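Local coordinates for putative glutathione-regulated potassium-efflux system protein KefB (Vibrio parahaemolyticus RIMD 2210633, PDB 3C85) that probably acts as a monovalent cation:proton antiporter of the CPA2 family, this chain being its AMP-binding TrkA-N domain, at residues 77-80 against 85-88; 89-92 against 96-99. One frame throughout, in Å; residues are numbered along the deposited sequence.

Interaction 1 of 2, residues 77-80 against 85-88; sequences QQHR and NVIS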
ATOM      1  N   GLN A  77     -14.904  14.454 -11.856  1.00 30.24           N
ATOM      2  CA  GLN A  77     -15.687  14.122 -13.053  1.00 33.67           C
ATOM      3  C   GLN A  77     -15.242  12.792 -13.674  1.00 31.26           C
ATOM      4  O   GLN A  77     -16.078  11.961 -14.073  1.00 30.72           O
ATOM      5  CB  GLN A  77     -15.554  15.257 -14.083  1.00 32.83           C
ATOM      6  CG  GLN A  77     -16.574  15.217 -15.212  1.00 39.65           C
ATOM      7  CD  GLN A  77     -16.182  16.122 -16.373  1.00 39.72           C
ATOM      8  OE1 GLN A  77     -15.044  16.602 -16.445  1.00 50.34           O
ATOM      9  NE2 GLN A  77     -17.107  16.328 -17.311  1.00 47.23           N
ATOM     10  N   GLN A  78     -13.926  12.586 -13.774  1.00 30.53           N
ATOM     11  CA  GLN A  78     -13.425  11.318 -14.317  1.00 30.35           C
ATOM     12  C   GLN A  78     -13.903  10.139 -13.446  1.00 29.10           C
ATOM     13  O   GLN A  78     -14.423   9.172 -13.983  1.00 28.56           O
ATOM     14  CB  GLN A  78     -11.901  11.365 -14.512  1.00 29.97           C
ATOM     15  CG  GLN A  78     -11.269  10.092 -15.045  1.00 36.62           C
ATOM     16  CD  GLN A  78     -11.766   9.689 -16.423  1.00 43.04           C
ATOM     17  OE1 GLN A  78     -12.039  10.546 -17.284  1.00 47.04           O
ATOM     18  NE2 GLN A  78     -11.879   8.373 -16.650  1.00 44.57           N
ATOM     19  N   HIS A  79     -13.802  10.250 -12.111  1.00 27.51           N
ATOM     20  CA  HIS A  79     -14.377   9.222 -11.228  1.00 27.70           C
ATOM     21  C   HIS A  79     -15.867   8.963 -11.463  1.00 28.96           C
ATOM     22  O   HIS A  79     -16.302   7.796 -11.504  1.00 29.24           O
ATOM     23  CB  HIS A  79     -14.180   9.598  -9.758  1.00 26.60           C
ATOM     24  CG  HIS A  79     -12.814   9.307  -9.241  1.00 25.14           C
ATOM     25  ND1 HIS A  79     -12.254   8.049  -9.291  1.00 27.84           N
ATOM     26  CD2 HIS A  79     -11.915  10.097  -8.601  1.00 24.99           C
ATOM     27  CE1 HIS A  79     -11.052   8.082  -8.744  1.00 26.56           C
ATOM     28  NE2 HIS A  79     -10.829   9.309  -8.301  1.00 26.99           N
ATOM     29  N   ARG A  80     -16.654  10.037 -11.602  1.00 28.90           N
ATOM     30  CA  ARG A  80     -18.091   9.853 -11.904  1.00 31.16           C
ATOM     31  C   ARG A  80     -18.338   9.162 -13.274  1.00 32.08           C
ATOM     32  O   ARG A  80     -19.214   8.296 -13.367  1.00 31.41           O
ATOM     33  CB  ARG A  80     -18.865  11.173 -11.784  1.00 31.30           C
ATOM     34  CG  ARG A  80     -18.919  11.726 -10.369  1.00 30.78           C
ATOM     35  CD  ARG A  80     -19.819  12.967 -10.280  1.00 32.10           C
ATOM     36  NE  ARG A  80     -19.352  14.079 -11.112  1.00 30.44           N
ATOM     37  CZ  ARG A  80     -18.550  15.054 -10.690  1.00 32.39           C
ATOM     38  NH1 ARG A  80     -18.077  15.053  -9.445  1.00 31.19           N
ATOM     39  NH2 ARG A  80     -18.203  16.029 -11.527  1.00 32.73           N
ATOM     40  N   ASN A  85     -19.098   7.286  -6.849  1.00 27.60           N
ATOM     41  CA  ASN A  85     -19.770   8.454  -6.243  1.00 27.47           C
ATOM     42  C   ASN A  85     -18.711   9.351  -5.665  1.00 27.06           C
ATOM     43  O   ASN A  85     -18.227   9.119  -4.547  1.00 26.17           O
ATOM     44  CB  ASN A  85     -20.802   8.080  -5.170  1.00 28.34           C
ATOM     45  CG  ASN A  85     -22.053   7.432  -5.752  1.00 30.03           C
ATOM     46  OD1 ASN A  85     -22.175   7.260  -6.965  1.00 32.03           O
ATOM     47  ND2 ASN A  85     -22.976   7.050  -4.882  1.00 31.49           N
ATOM     48  N   VAL A  86     -18.332  10.360  -6.439  1.00 25.94           N
ATOM     49  CA  VAL A  86     -17.292  11.285  -6.023  1.00 25.92           C
ATOM     50  C   VAL A  86     -17.765  12.710  -6.307  1.00 26.79           C
ATOM     51  O   VAL A  86     -18.269  12.995  -7.388  1.00 27.16           O
ATOM     52  CB  VAL A  86     -15.930  11.001  -6.735  1.00 25.75           C
ATOM     53  CG1 VAL A  86     -14.874  12.064  -6.338  1.00 23.90           C
ATOM     54  CG2 VAL A  86     -15.431   9.622  -6.331  1.00 24.08           C
ATOM     55  N   ILE A  87     -17.661  13.574  -5.317  1.00 26.53           N
ATOM     56  CA  ILE A  87     -18.045  14.957  -5.505  1.00 28.05           C
ATOM     57  C   ILE A  87     -16.827  15.836  -5.291  1.00 28.63           C
ATOM     58  O   ILE A  87     -15.877  15.441  -4.586  1.00 28.99           O
ATOM     59  CB  ILE A  87     -19.245  15.355  -4.590  1.00 28.80           C
ATOM     60  CG1 ILE A  87     -18.901  15.186  -3.106  1.00 27.85           C
ATOM     61  CG2 ILE A  87     -20.503  14.509  -4.946  1.00 28.08           C
ATOM     62  CD1 ILE A  87     -19.952  15.822  -2.188  1.00 29.59           C
ATOM     63  N   SER A  88     -16.801  17.001  -5.930  1.00 28.62           N
ATOM     64  CA  SER A  88     -15.643  17.851  -5.736  1.00 28.96           C
ATOM     65  C   SER A  88     -15.791  18.707  -4.477  1.00 29.26           C
ATOM     66  O   SER A  88     -16.906  19.080  -4.095  1.00 28.89           O
ATOM     67  CB  SER A  88     -15.388  18.709  -6.972  1.00 29.28           C
ATOM     68  OG  SER A  88     -16.492  19.555  -7.157  1.00 33.15           O
TER
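Arg80 and His79, neighbours on helix 73-81, meet Val86 of strand 86-88 in two different ways, one polar and one apolar. The arginine lies alongside the strand backbone. Its chain runs extended through chi2 and then bends at chi3 (-61°), which turns the guanidinium back beside the helix and directs NH1 at the carbonyl of Val86. The bond from Arg80 NH1 to Val86 O measures 2.9 Å and is nearly straight, with 163° at the hydrogen. The acceptor lies almost in the guanidinium plane, whereas from the carbonyl's side the donor stands 28° out of plane. The aliphatic part takes part too, since Arg80 CD is 3.3 Å from the same Val86 O. One guanidinium face carries Gln77 CA, 3.5 Å above the plane and offset toward the rim, so the group is in contact both with its own helix and with the strand.

His79 points its CB toward the strand. Val86 CG2, the methyl anti to the carbonyl carbon, reaches His79 CB at 3.6 Å and meets the imidazole obliquely, 3.9 Å from His79 CG. The polar end of the ring is engaged elsewhere: His79 NE2 is hydrogen-bonded to Met47 O. Val86 also packs on Ala76 of helix 73-81 and on Glu70, an AMP-binding residue of the adjoining strand 66-70.

Chemically, the contact pairs a small buried meeting of a valine methyl and the base of a histidine with one charged donor at its exposed margin: the arginine satisfies a strand carbonyl and probably lends it some extra polarisation.

Interaction 2 of 2, residues 89-92 against 96-99; sequences GDAT and FWER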
ATOM      1  N   GLY A  89     -14.667  19.026  -3.840  1.00 28.72           N
ATOM      2  CA  GLY A  89     -14.690  19.887  -2.677  1.00 28.94           C
ATOM      3  C   GLY A  89     -13.369  19.840  -1.966  1.00 28.52           C
ATOM      4  O   GLY A  89     -12.580  18.943  -2.195  1.00 28.14           O
ATOM      5  N   ASP A  90     -13.128  20.827  -1.115  1.00 28.83           N
ATOM      6  CA  ASP A  90     -11.860  20.916  -0.357  1.00 29.47           C
ATOM      7  C   ASP A  90     -12.169  20.554   1.087  1.00 29.17           C
ATOM      8  O   ASP A  90     -12.701  21.388   1.836  1.00 29.54           O
ATOM      9  CB  ASP A  90     -11.310  22.348  -0.466  1.00 29.51           C
ATOM     10  CG  ASP A  90     -10.013  22.577   0.328  1.00 30.77           C
ATOM     11  OD1 ASP A  90      -9.543  21.682   1.075  1.00 28.75           O
ATOM     12  OD2 ASP A  90      -9.485  23.712   0.228  1.00 34.90           O
ATOM     13  N   ALA A  91     -11.831  19.320   1.486  1.00 29.16           N
ATOM     14  CA  ALA A  91     -12.115  18.864   2.847  1.00 29.28           C
ATOM     15  C   ALA A  91     -11.346  19.620   3.969  1.00 30.18           C
ATOM     16  O   ALA A  91     -11.655  19.430   5.138  1.00 30.27           O
ATOM     17  CB  ALA A  91     -11.966  17.361   2.973  1.00 29.23           C
ATOM     18  N   THR A  92     -10.412  20.509   3.619  1.00 30.58           N
ATOM     19  CA  THR A  92      -9.747  21.356   4.628  1.00 32.43           C
ATOM     20  C   THR A  92     -10.492  22.669   4.891  1.00 33.27           C
ATOM     21  O   THR A  92     -10.138  23.439   5.803  1.00 34.17           O
ATOM     22  CB  THR A  92      -8.276  21.708   4.237  1.00 32.60           C
ATOM     23  OG1 THR A  92      -8.294  22.585   3.100  1.00 33.50           O
ATOM     24  CG2 THR A  92      -7.501  20.483   3.876  1.00 31.68           C
ATOM     25  N   PHE A  96     -16.724  24.165   3.074  1.00 37.78           N
ATOM     26  CA  PHE A  96     -17.119  22.875   2.502  1.00 37.05           C
ATOM     27  C   PHE A  96     -17.951  22.114   3.521  1.00 36.86           C
ATOM     28  O   PHE A  96     -19.035  21.667   3.213  1.00 36.70           O
ATOM     29  CB  PHE A  96     -15.916  22.026   2.105  1.00 36.25           C
ATOM     30  CG  PHE A  96     -16.280  20.617   1.741  1.00 35.89           C
ATOM     31  CD1 PHE A  96     -16.865  20.344   0.516  1.00 35.13           C
ATOM     32  CD2 PHE A  96     -16.085  19.570   2.642  1.00 36.28           C
ATOM     33  CE1 PHE A  96     -17.208  19.034   0.155  1.00 34.75           C
ATOM     34  CE2 PHE A  96     -16.437  18.263   2.293  1.00 38.00           C
ATOM     35  CZ  PHE A  96     -17.024  18.006   1.041  1.00 36.37           C
ATOM     36  N   TRP A  97     -17.442  21.996   4.747  1.00 36.42           N
ATOM     37  CA  TRP A  97     -18.123  21.246   5.793  1.00 36.89           C
ATOM     38  C   TRP A  97     -19.477  21.832   6.200  1.00 38.58           C
ATOM     39  O   TRP A  97     -20.374  21.099   6.651  1.00 37.73           O
ATOM     40  CB  TRP A  97     -17.189  21.067   6.982  1.00 36.68           C
ATOM     41  CG  TRP A  97     -16.099  20.070   6.665  1.00 35.42           C
ATOM     42  CD1 TRP A  97     -14.829  20.332   6.244  1.00 35.44           C
ATOM     43  CD2 TRP A  97     -16.237  18.646   6.681  1.00 34.51           C
ATOM     44  NE1 TRP A  97     -14.138  19.136   6.030  1.00 33.89           N
ATOM     45  CE2 TRP A  97     -14.989  18.092   6.278  1.00 36.02           C
ATOM     46  CE3 TRP A  97     -17.296  17.780   6.999  1.00 35.81           C
ATOM     47  CZ2 TRP A  97     -14.767  16.715   6.192  1.00 34.49           C
ATOM     48  CZ3 TRP A  97     -17.076  16.405   6.911  1.00 36.80           C
ATOM     49  CH2 TRP A  97     -15.819  15.891   6.510  1.00 36.84           C
ATOM     50  N   GLU A  98     -19.633  23.118   5.986  1.00 39.19           N
ATOM     51  CA  GLU A  98     -20.871  23.787   6.323  1.00 42.07           C
ATOM     52  C   GLU A  98     -21.977  23.390   5.360  1.00 41.77           C
ATOM     53  O   GLU A  98     -23.121  23.485   5.689  1.00 41.75           O
ATOM     54  CB  GLU A  98     -20.684  25.300   6.362  1.00 42.56           C
ATOM     55  CG  GLU A  98     -20.430  25.851   7.749  1.00 49.11           C
ATOM     56  CD  GLU A  98     -21.703  26.001   8.539  1.00 55.07           C
ATOM     57  OE1 GLU A  98     -22.592  26.716   8.074  1.00 59.20           O
ATOM     58  OE2 GLU A  98     -21.830  25.392   9.615  1.00 58.33           O
ATOM     59  N   ARG A  99     -21.600  22.916   4.190  1.00 41.74           N
ATOM     60  CA  ARG A  99     -22.551  22.481   3.178  1.00 42.48           C
ATOM     61  C   ARG A  99     -23.147  21.112   3.486  1.00 42.79           C
ATOM     62  O   ARG A  99     -24.167  20.756   2.923  1.00 42.25           O
ATOM     63  CB  ARG A  99     -21.895  22.470   1.797  1.00 42.67           C
ATOM     64  CG  ARG A  99     -21.491  23.857   1.256  1.00 43.04           C
ATOM     65  CD  ARG A  99     -20.545  23.717   0.079  1.00 43.92           C
ATOM     66  NE  ARG A  99     -21.195  23.082  -1.074  1.00 45.26           N
ATOM     67  CZ  ARG A  99     -20.555  22.533  -2.110  1.00 45.49           C
ATOM     68  NH1 ARG A  99     -19.233  22.542  -2.155  1.00 44.18           N
ATOM     69  NH2 ARG A  99     -21.243  21.975  -3.105  1.00 44.61           N
TER
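With chi1 at 170°, Phe96 places its ring anti to the backbone N, directed at the backbone of 89-91, while Trp97, chi1 -72°, swings its indole beside its own backbone N and brings the NE1 edge to Ala91. The indole N-H donates to the carbonyl: Trp97 NE1 to Ala91 O is 2.7 Å, with 162° at the hydrogen. Ala91 O lies in the indole plane, although the donor itself is tilted from the carbonyl plane.

Phe96 makes packing contacts instead. Its CB comes within 3.3 Å of Asp90 O, and the ring meets the loop obliquely, with CE1 3.9 Å from Gly89 CA and CD2 4.0 Å from Ala91 CA. Phe96 CD2 also sits over one face of the Trp97 indole, offset toward its rim, so the two aromatic groups touch each other as well as the loop.

On the loop side, Asp90 has its CB directed away from 96-99. Asp90 OD1 accepts from Thr92 N at 2.9 Å and also from Thr92 OG1, both from the same face of the carboxylate plane; the backbone bond closes an Asx turn.

Asp90 and Ala91 bind AMP in this protein, though none is bound to this chain here; the sulfate near Asp90 probably comes from the crystallisation liquor. This loop after the third strand of a Rossmann-type fold thus forms part of the nucleotide site, with the aromatic residues of helix 94-98 packed against it.

How the interactions relate
The two contacts follow each other along the chain, with centres about 15 Å apart. Interaction 1 joins helix 73-81 to strand 86-88, an outermost strand of the parallel sheet within this chain, in the beta-alpha-beta unit that begins at strand 66-70. Interaction 2 starts at the next residue, where the chain leaves that strand, and folds the loop onto helix 94-98. They touch by packing between Ser88 O and Phe96 CE1, 4.3 Å apart. Both lie in the TrkA-N domain: interaction 1 sits beside the AMP-binding residues Glu70 and Arg72, and interaction 2 contains two more, Asp90 and Ala91, consistent with successive pieces of chain shaping one nucleotide site.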